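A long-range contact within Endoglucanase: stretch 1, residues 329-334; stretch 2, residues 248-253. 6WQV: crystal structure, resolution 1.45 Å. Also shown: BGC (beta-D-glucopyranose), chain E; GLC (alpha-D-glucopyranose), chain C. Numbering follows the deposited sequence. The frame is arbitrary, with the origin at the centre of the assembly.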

# COMPACT_ATOMS: atom_id res chain seq x y z
N SER A 329 14.17 18.32 2.90
CA SER A 329 13.31 19.34 2.32
C SER A 329 12.06 18.76 1.66
O SER A 329 11.24 19.52 1.14
CB SER A 329 14.10 20.14 1.28
OG SER A 329 14.56 19.27 0.26
N GLY A 330 11.92 17.44 1.66
CA GLY A 330 10.76 16.76 1.11
C GLY A 330 9.80 16.31 2.19
O GLY A 330 9.66 16.94 3.24
N GLU A 331 9.09 15.21 1.91
CA GLU A 331 8.13 14.65 2.85
C GLU A 331 8.87 13.80 3.87
O GLU A 331 9.52 12.82 3.51
CB GLU A 331 7.10 13.81 2.10
CG GLU A 331 6.25 14.63 1.15
CD GLU A 331 5.24 13.81 0.35
OE1 GLU A 331 5.12 12.58 0.55
OE2 GLU A 331 4.56 14.42 -0.50
N ASN A 332 8.78 14.17 5.14
CA ASN A 332 9.50 13.47 6.19
C ASN A 332 8.55 12.57 6.97
O ASN A 332 8.02 12.95 8.02
CB ASN A 332 10.21 14.47 7.09
CG ASN A 332 11.29 15.23 6.37
OD1 ASN A 332 12.19 14.63 5.78
ND2 ASN A 332 11.19 16.55 6.38
N PHE A 333 8.37 11.36 6.47
CA PHE A 333 7.51 10.36 7.09
C PHE A 333 8.29 9.28 7.83
O PHE A 333 7.72 8.25 8.20
CB PHE A 333 6.59 9.73 6.05
CG PHE A 333 5.43 10.61 5.62
CD1 PHE A 333 4.39 10.89 6.50
CD2 PHE A 333 5.35 11.09 4.33
CE1 PHE A 333 3.32 11.68 6.11
CE2 PHE A 333 4.27 11.87 3.93
CZ PHE A 333 3.26 12.17 4.83
N GLY A 334 9.59 9.49 8.07
CA GLY A 334 10.38 8.48 8.72
C GLY A 334 9.91 8.19 10.14
O GLY A 334 9.44 9.07 10.86
C2 BGC E . 6.84 9.81 -0.51
C3 BGC E . 7.69 10.86 -1.16
C4 BGC E . 7.99 10.55 -2.60
C5 BGC E . 6.71 10.31 -3.39
C6 BGC E . 6.91 9.84 -4.79
C1 BGC E . 5.56 9.57 -1.30
O2 BGC E . 6.51 10.19 0.85
O3 BGC E . 8.95 10.97 -0.40
O4 BGC E . 8.63 11.71 -3.24
O5 BGC E . 5.91 9.25 -2.71
O6 BGC E . 5.65 9.84 -5.48
C1 GLC C . 0.69 7.87 -1.61
C2 GLC C . 1.81 7.05 -2.22
C3 GLC C . 3.15 7.10 -1.63
C4 GLC C . 3.53 8.52 -1.28
C5 GLC C . 2.52 9.00 -0.27
C6 GLC C . 2.86 10.34 0.37
O1 GLC C . -0.09 7.26 -0.66
O2 GLC C . 1.31 5.69 -2.35
O3 GLC C . 4.09 6.55 -2.63
O4 GLC C . 4.87 8.53 -0.77
O5 GLC C . 1.21 9.14 -0.94
O6 GLC C . 2.88 11.34 -0.55
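Stretch 2 248-253: FALNTS

The contact between residues 248-253 and 329-334 is a small, side-chain-mediated packing of an irregular segment against a stretch that begins helical and continues as a loop, held by van der Waals contacts and one bridging water, with two glucose units bordering Glu 331, rather than by any direct hydrogen bond. The evidence for its modest size is the buried surface, 192 Å² summed over both sides. Touching residues are at least 78 positions apart in sequence.

Stretch 1 forms no regular helix or strand. Its one internal backbone hydrogen bond, from Phe 333 N to Glu 331 O, is weak at 3.5 Å. Stretch 2 starts within a helix that begins earlier in the chain, with Phe 248 and Ala 249 helical; Leu 250, at phi/psi -126/-23, is the first residue to leave helical values, and a loop follows. In that loop Ser 253 N donates to Asn 251 OD1 at 2.9 Å, with an N-H...acceptor angle of 149°, so the side chain of Asn 251 is engaged within its own stretch, and its CA-to-CB bond points away from stretch 1.

The end-to-end vectors CA 330 to 333 and CA 249 to 252 differ by 164°, so the segments run nearly antiparallel. They do not pair like strands: the nearest CA atoms, those of Glu 331 and Thr 252, are still 6.9 Å apart, and no hydrogen bond joins the two stretches directly. Side chains fill much of this gap.

Stretch 2 lies against stretch 1 at three places. At one end, Phe 333 reaches Ala 249 and Leu 250: its CE1 approaches Ala 249 O at 3.5 Å, and its CZ lies 3.7 Å from Leu 250 CD1, an apolar contact in which the methyl sits at the ring edge, near the ring plane. The CA-to-CB bond of Phe 333 points sideways, but an m rotamer (chi1 -76°) brings the end of the side chain nearer to stretch 2. Leu 250 behaves likewise, its t, p conformation carrying CD1 inward from a sideways CA-to-CB bond.

In the middle, Glu 331 extends with chi1 m and chi2 t. Its OE1 stands 4.3 Å from Leu 250 CD1, a loose contact, but water 1 provides a polar link: it donates to Glu 331 OE2 at 2.8 Å and to Leu 250 O at 2.7 Å. The carboxylate thus reaches the backbone of stretch 2 through the water.

At the other end, Thr 252 directs its CA-to-CB bond toward stretch 1. Its CG2 lies 4.2 Å from Glu 331 CG and 4.4 Å from Gly 330 O, distances that indicate light packing.

The sugars border this surface. Glu 331 OE1 accepts hydrogen bonds from GLC O6 and from BGC O2, both at 2.8 Å, while GLC O6 also comes within 3.8 Å of Leu 250 CD1. BGC O2 lies 3.8 Å from Phe 333 CD2, at the ring edge. Carbohydrate binding at this site fits the name endoglucanase.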

# COMPACT_ATOMS: atom_id res chain seq x y z
N PHE A 248 -2.55 19.02 8.20
CA PHE A 248 -1.61 18.64 9.25
C PHE A 248 -0.70 17.51 8.79
O PHE A 248 0.52 17.56 8.98
CB PHE A 248 -2.41 18.19 10.48
CG PHE A 248 -1.57 17.63 11.60
CD1 PHE A 248 -0.86 18.48 12.42
CD2 PHE A 248 -1.51 16.26 11.83
CE1 PHE A 248 -0.09 17.98 13.45
CE2 PHE A 248 -0.73 15.76 12.86
CZ PHE A 248 -0.03 16.62 13.67
N ALA A 249 -1.28 16.48 8.18
CA ALA A 249 -0.61 15.20 8.01
C ALA A 249 0.22 15.10 6.74
O ALA A 249 1.25 14.42 6.72
CB ALA A 249 -1.65 14.08 8.01
N LEU A 250 -0.24 15.73 5.65
CA LEU A 250 0.36 15.51 4.33
C LEU A 250 0.79 16.78 3.62
O LEU A 250 1.68 16.70 2.76
CB LEU A 250 -0.61 14.73 3.43
CG LEU A 250 -0.12 14.32 2.04
CD1 LEU A 250 1.18 13.53 2.10
CD2 LEU A 250 -1.21 13.51 1.31
N ASN A 251 0.23 17.94 3.95
CA ASN A 251 0.58 19.20 3.30
C ASN A 251 1.87 19.73 3.91
O ASN A 251 1.89 20.12 5.09
CB ASN A 251 -0.55 20.20 3.51
CG ASN A 251 -0.34 21.50 2.74
OD1 ASN A 251 0.71 21.73 2.15
ND2 ASN A 251 -1.36 22.35 2.76
N THR A 252 2.95 19.74 3.13
CA THR A 252 4.21 20.25 3.66
C THR A 252 4.15 21.73 4.02
O THR A 252 4.98 22.21 4.79
CB THR A 252 5.37 19.99 2.69
OG1 THR A 252 5.08 20.58 1.42
CG2 THR A 252 5.61 18.50 2.51
N SER A 253 3.18 22.47 3.47
CA SER A 253 2.97 23.87 3.80
C SER A 253 1.87 24.08 4.83
O SER A 253 1.62 25.23 5.22
CB SER A 253 2.62 24.66 2.53
OG SER A 253 3.68 24.63 1.60
O HOH W 1 2.66 16.35 0.25